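Local coordinates for protein phist (Plasmodium falciparum, PDB 4JLE) that binds the virulence factor PfEMP1, probably through its PHIST domain, and comigrates with it to knobs on the infected red-cell surface, at residues A21-E26 / M40-S45. Residues are numbered along the deposited sequence; the frame is centred on the assembly and turned at random.
Sequences AEEINE and MNIIFS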
loop_
_atom_site.group_PDB
_atom_site.type_symbol
_atom_site.label_atom_id
_atom_site.label_comp_id
_atom_site.label_asym_id
_atom_site.label_seq_id
_atom_site.Cartn_x
_atom_site.Cartn_y
_atom_site.Cartn_z
ATOM N N ALA B 21 -21.574 0.886 14.495
ATOM C CA ALA B 21 -20.599 1.004 15.586
ATOM C C ALA B 21 -21.133 0.318 16.853
ATOM O O ALA B 21 -20.366 -0.336 17.576
ATOM C CB ALA B 21 -20.295 2.464 15.868
ATOM N N GLU B 22 -22.469 0.433 17.066
ATOM C CA GLU B 22 -23.224 -0.119 18.184
ATOM C C GLU B 22 -23.135 -1.641 18.182
ATOM O O GLU B 22 -22.859 -2.214 19.230
ATOM C CB GLU B 22 -24.692 0.343 18.123
ATOM C CG GLU B 22 -25.365 0.501 19.477
ATOM C CD GLU B 22 -26.557 1.436 19.441
ATOM O OE1 GLU B 22 -27.692 0.940 19.256
ATOM O OE2 GLU B 22 -26.351 2.668 19.555
ATOM N N GLU B 23 -23.323 -2.286 17.003
ATOM C CA GLU B 23 -23.197 -3.731 16.775
ATOM C C GLU B 23 -21.804 -4.232 17.186
ATOM O O GLU B 23 -21.686 -5.237 17.885
ATOM C CB GLU B 23 -23.422 -4.029 15.273
ATOM C CG GLU B 23 -23.136 -5.465 14.834
ATOM C CD GLU B 23 -23.045 -5.720 13.342
ATOM O OE1 GLU B 23 -22.930 -4.751 12.559
ATOM O OE2 GLU B 23 -22.992 -6.910 12.967
ATOM N N ILE B 24 -20.754 -3.511 16.730
ATOM C CA ILE B 24 -19.337 -3.820 16.977
ATOM C C ILE B 24 -19.022 -3.665 18.465
ATOM O O ILE B 24 -18.392 -4.564 19.028
ATOM C CB ILE B 24 -18.360 -2.986 16.058
ATOM C CG1 ILE B 24 -18.673 -3.156 14.554
ATOM C CG2 ILE B 24 -16.884 -3.281 16.342
ATOM C CD1 ILE B 24 -18.683 -4.544 13.971
ATOM N N ASN B 25 -19.473 -2.569 19.104
ATOM C CA ASN B 25 -19.227 -2.382 20.542
ATOM C C ASN B 25 -19.951 -3.480 21.361
ATOM O O ASN B 25 -19.358 -4.064 22.258
ATOM C CB ASN B 25 -19.634 -0.974 21.001
ATOM C CG ASN B 25 -18.688 0.105 20.487
ATOM O OD1 ASN B 25 -17.499 -0.139 20.226
ATOM N ND2 ASN B 25 -19.198 1.327 20.321
ATOM N N GLU B 26 -21.177 -3.812 20.972
ATOM C CA GLU B 26 -21.998 -4.868 21.560
ATOM C C GLU B 26 -21.247 -6.200 21.522
ATOM O O GLU B 26 -21.151 -6.880 22.544
ATOM C CB GLU B 26 -23.293 -4.965 20.771
ATOM C CG GLU B 26 -24.516 -5.287 21.587
ATOM C CD GLU B 26 -25.717 -5.567 20.707
ATOM O OE1 GLU B 26 -26.268 -6.688 20.809
ATOM O OE2 GLU B 26 -26.083 -4.684 19.894
ATOM N N MET B 40 -15.331 -12.346 14.697
ATOM C CA MET B 40 -13.970 -11.786 14.670
ATOM C C MET B 40 -13.693 -11.127 13.334
ATOM O O MET B 40 -13.103 -10.047 13.294
ATOM C CB MET B 40 -12.917 -12.874 14.949
ATOM C CG MET B 40 -12.974 -13.429 16.407
ATOM S SD MET B 40 -11.518 -14.472 16.737
ATOM C CE MET B 40 -12.181 -16.171 16.438
ATOM N N ASN B 41 -14.176 -11.751 12.240
ATOM C CA ASN B 41 -13.998 -11.245 10.887
ATOM C C ASN B 41 -14.817 -9.976 10.682
ATOM O O ASN B 41 -14.283 -8.996 10.174
ATOM C CB ASN B 41 -14.344 -12.331 9.855
ATOM C CG ASN B 41 -13.340 -13.474 9.761
ATOM O OD1 ASN B 41 -12.264 -13.459 10.371
ATOM N ND2 ASN B 41 -13.673 -14.491 8.983
ATOM N N ILE B 42 -16.077 -9.964 11.152
ATOM C CA ILE B 42 -16.947 -8.781 11.083
ATOM C C ILE B 42 -16.229 -7.623 11.765
ATOM O O ILE B 42 -16.144 -6.546 11.177
ATOM C CB ILE B 42 -18.361 -9.073 11.729
ATOM C CG1 ILE B 42 -19.241 -9.898 10.778
ATOM C CG2 ILE B 42 -19.083 -7.761 12.211
ATOM C CD1 ILE B 42 -20.357 -10.671 11.435
ATOM N N ILE B 43 -15.702 -7.844 12.994
ATOM C CA ILE B 43 -15.059 -6.784 13.773
ATOM C C ILE B 43 -13.783 -6.292 13.058
ATOM O O ILE B 43 -13.565 -5.085 12.992
ATOM C CB ILE B 43 -14.776 -7.227 15.258
ATOM C CG1 ILE B 43 -16.090 -7.406 16.056
ATOM C CG2 ILE B 43 -13.882 -6.208 15.999
ATOM C CD1 ILE B 43 -15.943 -8.232 17.356
ATOM N N PHE B 44 -12.971 -7.209 12.508
ATOM C CA PHE B 44 -11.743 -6.797 11.850
ATOM C C PHE B 44 -12.043 -6.045 10.557
ATOM O O PHE B 44 -11.318 -5.104 10.256
ATOM C CB PHE B 44 -10.779 -7.977 11.622
ATOM C CG PHE B 44 -9.972 -8.359 12.855
ATOM C CD1 PHE B 44 -9.250 -7.397 13.565
ATOM C CD2 PHE B 44 -9.892 -9.688 13.275
ATOM C CE1 PHE B 44 -8.500 -7.754 14.699
ATOM C CE2 PHE B 44 -9.121 -10.045 14.386
ATOM C CZ PHE B 44 -8.443 -9.073 15.099
ATOM N N SER B 45 -13.138 -6.417 9.826
ATOM C CA SER B 45 -13.561 -5.718 8.600
ATOM C C SER B 45 -13.962 -4.285 8.932
ATOM O O SER B 45 -13.529 -3.362 8.261
ATOM C CB SER B 45 -14.720 -6.441 7.929
ATOM O OG SER B 45 -14.279 -7.654 7.347
#
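I24 reaches helix 37-72 through two separate methyl branches. Its CD1 lies 3.7 Å from CG2 of I42, the two side chains meeting at a slant, while its CG2 faces CG2 of I43 at 4.2 Å. A chi1 of -55° sets CG2 trans to the backbone N and CG1 trans to the carbonyl carbon; chi2 of -56° then places CD1 at the I42 methyl. E23 adds a looser touch: its extended chain runs roughly perpendicular to I42 and brings OE2 to 4.1 Å from I42 CG2, a van der Waals approach at the margin. The same I42 methyl therefore serves both neighbours. Backbones come nearest where I24 CA and I43 CA are 6.1 Å apart, and the buried surface is a modest 177 Å², indicating a small, largely apolar joint. Further out, T20 OG1 anchors E23 at its backbone N, Y19 packs on I24 and I42, Y46 touches I24, M27 touches I42 and I43, and I35 packs on I43. F120 of the second subunit also packs on I43, linking this joint to the dimer interface. The axes of segments 21-26 and 40-45 cross at -131°, obliquely antiparallel, as the short helix 21-28 lies on the first long helix of the three-helix PHIST bundle.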